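Local coordinates for ATP phosphoribosyltransferase (Thermotoga maritima, PDB 1O63), which probably catalyses the condensation of ATP with 5-phosphoribose 1-diphosphate to form N'-(5'-phosphoribosyl)-ATP, the first step of histidine biosynthesis, at residues T18-T23 and V189-K194; S32-G37 and V41-R46. All blocks are in the same frame, centred on the assembly; numbering follows the deposited sequence.

Interaction 1. Residues T18-T23 and V189-K194; sequences TYLKKT and VSFLEK
T23 and K194 mark the nearest backbone approach, with CA of T23 6.3 Å from CA of K194, between two helical segments whose axes stay 11.0 Å apart and run at 103° to each other. At that spacing the gap is bridged by side chains from only a few positions: L20 and T23 on one helix, F191 and K194 on the other. L20 meets the phenyl ring of F191 edge-on: its CD2 methyl lies near the ring plane, 3.9 Å from CZ of F191. The ring gets there because CG of F191 is anti to the backbone N (chi1 172°), which carries it across toward helix 13-23. T23 points its CB at the other helix, and its OG1 approaches CE1 of the same ring at 4.2 Å.

The contact ties the C-terminal helix 185-204 to helix 13-23, which follows the first strand, 4-8, of the mixed sheet, within a domain consistent with the type II periplasmic-binding-protein-like fold of this family. F191 also touches I61 of strand 61-65, and L20 reaches V25. Further along, Y19 rests on I199 and K22 forms a salt bridge with D202.

T23 OG1 donates to the carbonyl O of L20, one turn back, at 2.9 Å, from a position tilted 25° out of the carbonyl plane. The same oxygen receives a weak bond from T23 N, so two groups of one residue grip it. An alanine here removes the hydroxyl, so this carbonyl would probably keep, from this residue, only the weak N-H bond, and a gap would open beside CE1 of F191. On the outer side, the bent chain of exposed K194 brings CE to 3.4 Å from the carbonyl O of T23.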
ATOM      1  N   THR A  18     -23.068  -0.391  -5.767  1.00 23.66           N
ATOM      2  CA  THR A  18     -24.289  -0.794  -6.507  1.00 26.44           C
ATOM      3  C   THR A  18     -25.213  -1.616  -5.652  1.00 26.41           C
ATOM      4  O   THR A  18     -26.459  -1.417  -5.677  1.00 27.17           O
ATOM      5  CB  THR A  18     -23.887  -1.509  -7.809  1.00 28.06           C
ATOM      6  OG1 THR A  18     -23.375  -0.476  -8.688  1.00 25.49           O
ATOM      7  CG2 THR A  18     -25.041  -2.200  -8.492  1.00 27.76           C
ATOM      8  N   TYR A  19     -24.693  -2.489  -4.777  1.00 27.81           N
ATOM      9  CA  TYR A  19     -25.571  -3.248  -3.880  1.00 27.03           C
ATOM     10  C   TYR A  19     -26.381  -2.287  -2.994  1.00 27.82           C
ATOM     11  O   TYR A  19     -27.595  -2.466  -2.828  1.00 25.36           O
ATOM     12  CB  TYR A  19     -24.873  -4.231  -2.973  1.00 27.45           C
ATOM     13  CG  TYR A  19     -24.020  -5.313  -3.572  1.00 28.74           C
ATOM     14  CD1 TYR A  19     -24.408  -6.045  -4.677  1.00 30.14           C
ATOM     15  CD2 TYR A  19     -22.786  -5.624  -2.988  1.00 29.71           C
ATOM     16  CE1 TYR A  19     -23.596  -7.030  -5.222  1.00 31.25           C
ATOM     17  CE2 TYR A  19     -21.985  -6.614  -3.520  1.00 30.22           C
ATOM     18  CZ  TYR A  19     -22.384  -7.315  -4.621  1.00 30.72           C
ATOM     19  OH  TYR A  19     -21.551  -8.297  -5.122  1.00 31.47           O
ATOM     20  N   LEU A  20     -25.697  -1.349  -2.358  1.00 25.98           N
ATOM     21  CA  LEU A  20     -26.386  -0.404  -1.471  1.00 28.09           C
ATOM     22  C   LEU A  20     -27.415   0.409  -2.247  1.00 29.67           C
ATOM     23  O   LEU A  20     -28.476   0.747  -1.712  1.00 31.72           O
ATOM     24  CB  LEU A  20     -25.349   0.570  -0.878  1.00 28.94           C
ATOM     25  CG  LEU A  20     -24.194  -0.068  -0.100  1.00 30.48           C
ATOM     26  CD1 LEU A  20     -23.371   1.033   0.575  1.00 29.65           C
ATOM     27  CD2 LEU A  20     -24.735  -1.044   0.942  1.00 30.13           C
ATOM     28  N   LYS A  21     -27.044   0.832  -3.452  1.00 31.31           N
ATOM     29  CA  LYS A  21     -27.973   1.561  -4.325  1.00 33.39           C
ATOM     30  C   LYS A  21     -29.237   0.745  -4.532  1.00 33.53           C
ATOM     31  O   LYS A  21     -30.337   1.231  -4.239  1.00 33.67           O
ATOM     32  CB  LYS A  21     -27.295   1.918  -5.651  1.00 35.34           C
ATOM     33  CG  LYS A  21     -28.159   2.775  -6.574  1.00 40.79           C
ATOM     34  CD  LYS A  21     -27.630   2.783  -8.006  1.00 43.15           C
ATOM     35  CE  LYS A  21     -28.547   3.610  -8.908  1.00 46.87           C
ATOM     36  NZ  LYS A  21     -28.174   3.496 -10.346  1.00 50.09           N
ATOM     37  N   LYS A  22     -29.122  -0.571  -4.769  1.00 33.61           N
ATOM     38  CA  LYS A  22     -30.324  -1.386  -4.943  1.00 35.30           C
ATOM     39  C   LYS A  22     -31.055  -1.732  -3.663  1.00 35.14           C
ATOM     40  O   LYS A  22     -32.211  -2.191  -3.746  1.00 33.67           O
ATOM     41  CB  LYS A  22     -30.041  -2.670  -5.725  1.00 33.17           C
ATOM     42  CG  LYS A  22     -29.323  -2.377  -7.061  1.00 32.48           C
ATOM     43  CD  LYS A  22     -29.024  -3.698  -7.736  1.00 36.06           C
ATOM     44  CE  LYS A  22     -28.516  -3.542  -9.153  1.00 41.50           C
ATOM     45  NZ  LYS A  22     -28.101  -4.890  -9.683  1.00 43.56           N
ATOM     46  N   THR A  23     -30.460  -1.575  -2.481  1.00 34.60           N
ATOM     47  CA  THR A  23     -31.174  -1.802  -1.244  1.00 36.27           C
ATOM     48  C   THR A  23     -32.039  -0.597  -0.865  1.00 37.69           C
ATOM     49  O   THR A  23     -32.947  -0.734  -0.043  1.00 39.78           O
ATOM     50  CB  THR A  23     -30.283  -2.150  -0.039  1.00 39.22           C
ATOM     51  OG1 THR A  23     -29.612  -0.963   0.402  1.00 38.97           O
ATOM     52  CG2 THR A  23     -29.271  -3.222  -0.413  1.00 34.36           C
ATOM     53  N   VAL A 189     -29.626  -6.685  11.710  1.00 28.44           N
ATOM     54  CA  VAL A 189     -30.255  -7.881  11.166  1.00 28.22           C
ATOM     55  C   VAL A 189     -31.142  -7.547   9.989  1.00 28.65           C
ATOM     56  O   VAL A 189     -31.123  -8.226   8.962  1.00 28.32           O
ATOM     57  CB  VAL A 189     -31.031  -8.643  12.250  1.00 30.59           C
ATOM     58  CG1 VAL A 189     -31.982  -9.677  11.645  1.00 28.93           C
ATOM     59  CG2 VAL A 189     -30.067  -9.324  13.213  1.00 27.68           C
ATOM     60  N   SER A 190     -31.962  -6.499  10.140  1.00 30.58           N
ATOM     61  CA  SER A 190     -32.892  -6.076   9.109  1.00 32.06           C
ATOM     62  C   SER A 190     -32.189  -5.565   7.866  1.00 31.72           C
ATOM     63  O   SER A 190     -32.568  -5.853   6.718  1.00 30.16           O
ATOM     64  CB  SER A 190     -33.815  -4.973   9.658  0.50 34.03           C
ATOM     65  OG  SER A 190     -34.644  -4.502   8.612  0.50 35.39           O
ATOM     66  N   PHE A 191     -31.169  -4.713   8.064  1.00 31.01           N
ATOM     67  CA  PHE A 191     -30.413  -4.222   6.902  1.00 30.29           C
ATOM     68  C   PHE A 191     -29.749  -5.404   6.195  1.00 28.52           C
ATOM     69  O   PHE A 191     -29.816  -5.519   4.966  1.00 25.81           O
ATOM     70  CB  PHE A 191     -29.382  -3.172   7.339  1.00 36.14           C
ATOM     71  CG  PHE A 191     -28.453  -2.761   6.226  1.00 36.73           C
ATOM     72  CD1 PHE A 191     -28.849  -1.829   5.290  1.00 41.39           C
ATOM     73  CD2 PHE A 191     -27.199  -3.329   6.112  1.00 41.73           C
ATOM     74  CE1 PHE A 191     -28.012  -1.461   4.251  1.00 43.38           C
ATOM     75  CE2 PHE A 191     -26.345  -2.963   5.083  1.00 43.56           C
ATOM     76  CZ  PHE A 191     -26.756  -2.028   4.160  1.00 43.28           C
ATOM     77  N   LEU A 192     -29.181  -6.343   6.942  1.00 28.31           N
ATOM     78  CA  LEU A 192     -28.518  -7.506   6.335  1.00 28.98           C
ATOM     79  C   LEU A 192     -29.493  -8.383   5.556  1.00 30.57           C
ATOM     80  O   LEU A 192     -29.114  -9.017   4.561  1.00 29.17           O
ATOM     81  CB  LEU A 192     -27.783  -8.333   7.392  1.00 26.97           C
ATOM     82  CG  LEU A 192     -26.614  -7.616   8.088  1.00 28.50           C
ATOM     83  CD1 LEU A 192     -25.981  -8.486   9.157  1.00 22.56           C
ATOM     84  CD2 LEU A 192     -25.588  -7.182   7.048  1.00 27.70           C
ATOM     85  N   GLU A 193     -30.755  -8.441   5.982  1.00 29.64           N
ATOM     86  CA  GLU A 193     -31.770  -9.187   5.250  1.00 31.38           C
ATOM     87  C   GLU A 193     -32.037  -8.556   3.885  1.00 29.24           C
ATOM     88  O   GLU A 193     -32.047  -9.274   2.894  1.00 29.78           O
ATOM     89  CB  GLU A 193     -33.099  -9.241   6.005  1.00 39.09           C
ATOM     90  CG  GLU A 193     -33.122 -10.072   7.262  1.00 45.92           C
ATOM     91  CD  GLU A 193     -34.531 -10.320   7.772  1.00 50.15           C
ATOM     92  OE1 GLU A 193     -35.433 -10.566   6.942  1.00 51.51           O
ATOM     93  OE2 GLU A 193     -34.741 -10.258   9.004  1.00 54.96           O
ATOM     94  N   LYS A 194     -32.318  -7.261   3.850  1.00 28.09           N
ATOM     95  CA  LYS A 194     -32.517  -6.569   2.589  1.00 30.81           C
ATOM     96  C   LYS A 194     -31.309  -6.704   1.660  1.00 32.52           C
ATOM     97  O   LYS A 194     -31.456  -6.919   0.456  1.00 32.57           O
ATOM     98  CB  LYS A 194     -32.784  -5.085   2.819  1.00 37.19           C
ATOM     99  CG  LYS A 194     -34.036  -4.771   3.604  1.00 42.37           C
ATOM    100  CD  LYS A 194     -34.243  -3.260   3.715  1.00 45.51           C
ATOM    101  CE  LYS A 194     -34.435  -2.638   2.348  1.00 48.34           C
ATOM    102  NZ  LYS A 194     -35.349  -1.461   2.394  1.00 52.17           N
TER

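Interaction 2. Residues S32-G37 and V41-R46; sequences SILREG and VCFMVR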
ATOM      1  N   SER A  32     -14.918  12.250  -1.384  1.00 29.66           N
ATOM      2  CA  SER A  32     -14.035  11.140  -1.735  1.00 30.18           C
ATOM      3  C   SER A  32     -14.009  10.111  -0.591  1.00 29.37           C
ATOM      4  O   SER A  32     -14.063   8.920  -0.830  1.00 29.18           O
ATOM      5  CB  SER A  32     -12.607  11.655  -1.939  1.00 31.36           C
ATOM      6  OG  SER A  32     -11.765  10.687  -2.498  1.00 42.30           O
ATOM      7  N   ILE A  33     -13.982  10.606   0.655  1.00 26.09           N
ATOM      8  CA  ILE A  33     -13.894   9.716   1.792  1.00 26.62           C
ATOM      9  C   ILE A  33     -15.179   9.482   2.550  1.00 25.18           C
ATOM     10  O   ILE A  33     -15.183   8.598   3.433  1.00 23.84           O
ATOM     11  CB  ILE A  33     -12.810  10.221   2.780  1.00 27.12           C
ATOM     12  CG1 ILE A  33     -13.285  11.538   3.389  1.00 27.83           C
ATOM     13  CG2 ILE A  33     -11.466  10.391   2.059  1.00 24.66           C
ATOM     14  CD1 ILE A  33     -12.366  12.140   4.421  1.00 33.26           C
ATOM     15  N   LEU A  34     -16.242  10.246   2.330  1.00 24.18           N
ATOM     16  CA  LEU A  34     -17.456  10.065   3.158  1.00 26.04           C
ATOM     17  C   LEU A  34     -18.743  10.288   2.388  1.00 25.99           C
ATOM     18  O   LEU A  34     -18.886  11.344   1.763  1.00 25.51           O
ATOM     19  CB  LEU A  34     -17.396  11.090   4.309  1.00 26.61           C
ATOM     20  CG  LEU A  34     -18.527  11.007   5.336  1.00 31.36           C
ATOM     21  CD1 LEU A  34     -18.330   9.756   6.202  1.00 28.81           C
ATOM     22  CD2 LEU A  34     -18.541  12.251   6.209  1.00 34.00           C
ATOM     23  N   ARG A  35     -19.640   9.300   2.372  1.00 27.10           N
ATOM     24  CA  ARG A  35     -20.918   9.403   1.677  1.00 27.84           C
ATOM     25  C   ARG A  35     -22.035   9.292   2.727  1.00 31.69           C
ATOM     26  O   ARG A  35     -22.081   8.283   3.430  1.00 30.21           O
ATOM     27  CB  ARG A  35     -21.147   8.292   0.658  1.00 28.04           C
ATOM     28  CG  ARG A  35     -19.959   7.863  -0.138  1.00 32.52           C
ATOM     29  CD  ARG A  35     -19.416   8.944  -1.049  1.00 34.07           C
ATOM     30  NE  ARG A  35     -18.355   8.373  -1.903  1.00 40.97           N
ATOM     31  CZ  ARG A  35     -18.645   7.686  -3.012  1.00 41.75           C
ATOM     32  NH1 ARG A  35     -19.922   7.547  -3.388  1.00 42.97           N
ATOM     33  NH2 ARG A  35     -17.684   7.173  -3.745  1.00 39.69           N
ATOM     34  N   GLU A  36     -22.862  10.328   2.811  1.00 33.70           N
ATOM     35  CA  GLU A  36     -23.863  10.395   3.863  1.00 36.35           C
ATOM     36  C   GLU A  36     -25.274  10.286   3.290  1.00 38.39           C
ATOM     37  O   GLU A  36     -25.614  10.901   2.281  1.00 35.28           O
ATOM     38  CB  GLU A  36     -23.754  11.725   4.626  1.00 43.32           C
ATOM     39  CG  GLU A  36     -22.350  12.228   4.859  1.00 51.28           C
ATOM     40  CD  GLU A  36     -22.293  13.649   5.382  1.00 56.05           C
ATOM     41  OE1 GLU A  36     -22.976  13.921   6.392  1.00 60.76           O
ATOM     42  OE2 GLU A  36     -21.577  14.491   4.801  1.00 57.41           O
ATOM     43  N   GLY A  37     -26.111   9.533   4.000  1.00 38.53           N
ATOM     44  CA  GLY A  37     -27.492   9.368   3.572  1.00 41.38           C
ATOM     45  C   GLY A  37     -28.368   9.202   4.819  1.00 42.51           C
ATOM     46  O   GLY A  37     -27.841   9.101   5.927  1.00 42.39           O
ATOM     47  N   VAL A  41     -24.127   6.179   6.844  1.00 30.99           N
ATOM     48  CA  VAL A  41     -22.897   6.924   6.531  1.00 26.79           C
ATOM     49  C   VAL A  41     -21.888   5.893   5.995  1.00 26.32           C
ATOM     50  O   VAL A  41     -21.713   4.844   6.631  1.00 23.42           O
ATOM     51  CB  VAL A  41     -22.330   7.580   7.785  1.00 29.41           C
ATOM     52  CG1 VAL A  41     -20.910   8.092   7.580  1.00 31.08           C
ATOM     53  CG2 VAL A  41     -23.231   8.722   8.250  1.00 28.30           C
ATOM     54  N   CYS A  42     -21.293   6.190   4.845  1.00 23.43           N
ATOM     55  CA  CYS A  42     -20.285   5.280   4.306  1.00 20.87           C
ATOM     56  C   CYS A  42     -18.895   5.905   4.449  1.00 21.40           C
ATOM     57  O   CYS A  42     -18.681   7.002   3.944  1.00 19.85           O
ATOM     58  CB  CYS A  42     -20.533   4.992   2.812  1.00 20.83           C
ATOM     59  SG  CYS A  42     -21.939   3.904   2.505  1.00 22.56           S
ATOM     60  N   PHE A  43     -18.001   5.168   5.110  1.00 21.36           N
ATOM     61  CA  PHE A  43     -16.590   5.578   5.139  1.00 20.51           C
ATOM     62  C   PHE A  43     -15.906   4.903   3.931  1.00 20.91           C
ATOM     63  O   PHE A  43     -15.983   3.675   3.829  1.00 20.05           O
ATOM     64  CB  PHE A  43     -15.970   5.126   6.446  1.00 20.57           C
ATOM     65  CG  PHE A  43     -16.612   5.696   7.687  1.00 21.45           C
ATOM     66  CD1 PHE A  43     -16.942   4.855   8.751  1.00 24.56           C
ATOM     67  CD2 PHE A  43     -16.831   7.037   7.830  1.00 20.00           C
ATOM     68  CE1 PHE A  43     -17.497   5.407   9.902  1.00 26.01           C
ATOM     69  CE2 PHE A  43     -17.365   7.600   8.975  1.00 23.01           C
ATOM     70  CZ  PHE A  43     -17.736   6.749  10.018  1.00 22.58           C
HETATM   71  N   MSE A  44     -15.316   5.677   3.042  1.00 20.59           N
HETATM   72  CA  MSE A  44     -14.666   5.116   1.837  1.00 23.05           C
HETATM   73  C   MSE A  44     -13.185   4.943   2.114  1.00 23.92           C
HETATM   74  O   MSE A  44     -12.497   5.933   2.371  1.00 24.85           O
HETATM   75  CB  MSE A  44     -14.887   6.061   0.661  1.00 25.81           C
HETATM   76  CG  MSE A  44     -16.331   6.525   0.498  1.00 23.97           C
HETATM   77 SE   MSE A  44     -17.512   5.064   0.053  1.00 33.17          SE
HETATM   78  CE  MSE A  44     -16.554   4.284  -1.408  1.00 23.81           C
ATOM     79  N   VAL A  45     -12.731   3.704   2.298  1.00 23.37           N
ATOM     80  CA  VAL A  45     -11.386   3.460   2.815  1.00 21.13           C
ATOM     81  C   VAL A  45     -10.638   2.431   1.986  1.00 23.38           C
ATOM     82  O   VAL A  45     -11.260   1.751   1.163  1.00 23.55           O
ATOM     83  CB  VAL A  45     -11.439   2.966   4.280  1.00 22.76           C
ATOM     84  CG1 VAL A  45     -12.191   3.983   5.163  1.00 22.28           C
ATOM     85  CG2 VAL A  45     -12.130   1.605   4.392  1.00 18.66           C
ATOM     86  N   ARG A  46      -9.325   2.355   2.171  1.00 22.68           N
ATOM     87  CA  ARG A  46      -8.530   1.346   1.451  1.00 23.07           C
ATOM     88  C   ARG A  46      -8.969  -0.029   1.964  1.00 23.83           C
ATOM     89  O   ARG A  46      -9.269  -0.194   3.154  1.00 22.74           O
ATOM     90  CB  ARG A  46      -7.061   1.542   1.646  1.00 25.05           C
ATOM     91  CG  ARG A  46      -6.423   2.850   1.276  1.00 30.22           C
ATOM     92  CD  ARG A  46      -6.684   3.289  -0.139  1.00 38.58           C
ATOM     93  NE  ARG A  46      -6.608   2.228  -1.132  1.00 43.55           N
ATOM     94  CZ  ARG A  46      -7.023   2.396  -2.392  1.00 47.89           C
ATOM     95  NH1 ARG A  46      -6.934   1.406  -3.269  1.00 49.89           N
ATOM     96  NH2 ARG A  46      -7.514   3.576  -2.766  1.00 49.43           N
TER
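R35 and C42 face each other as the hydrogen-bonded pair of a beta hairpin, in which strands 34-37 and 41-45 run antiparallel at 171°. R35 N donates to C42 O at 2.9 Å, in the carbonyl plane, and C42 N returns a short bond to R35 O at 2.6 Å, nearly along the C=O axis. M44 N adds a third, reaching I33 O at 3.0 Å, but it stands 51° above the carbonyl plane, where the first strand gives way to loop. C42 O has a further contact from CA of L34, at 3.4 Å. L34 N turns instead to S31 OG, and M44 O accepts from K9 NZ.

L34 and E36 share a face with F43 and V41, their non-hydrogen-bonded partners. CG of L34, anti to the backbone N (chi1 -176°), sends CD1 over toward both opposing side chains, tight against CG1 of V41 at 3.4 Å and 3.5 Å from CD2 of F43. E36 takes its charge elsewhere, its OE2 pairing with R29 NE.

Across the other face, the side chain of selenomethionine M44 crosses that of R35 at about a right angle. Its SE lies over one face of the guanidinium and 3.7 Å from CG of R35, while its CG comes 3.6 Å from NE of R35. The charged end is secured by the salt bridge from NH1 to E30 OE2.

Both outer backbone edges of the hairpin continue the sheet: E36 bonds to E28 and R29 of strand 27-30, whereas V41 bonds to L3 and L5, and F43 to L5. R35, C42 and M44 face helix 13-23, touching M17, L20 and E13 respectively; F43 and I33 pack against A140 and E135 of the second subunit.

The two contacts are nested along the chain: the hairpin of interaction 2 lies wholly inside the long loop that interaction 1 closes between helix 13-23 and the C-terminal helix. Their centres are about 16 Å apart, yet they meet through L20, whose CD1 lies 3.7 Å from SG of C42 while its other methyl serves interaction 1. Helix 13-23 thus meets the hairpin on one flank and helix 185-204 on an adjacent one. Strand 4-8, beside the hairpin, and strand 61-65, which F191 touches, are neighbours in the same sheet. The contacts differ in their outer surroundings: interaction 2 borders the second subunit, whereas interaction 1 is confined to one chain.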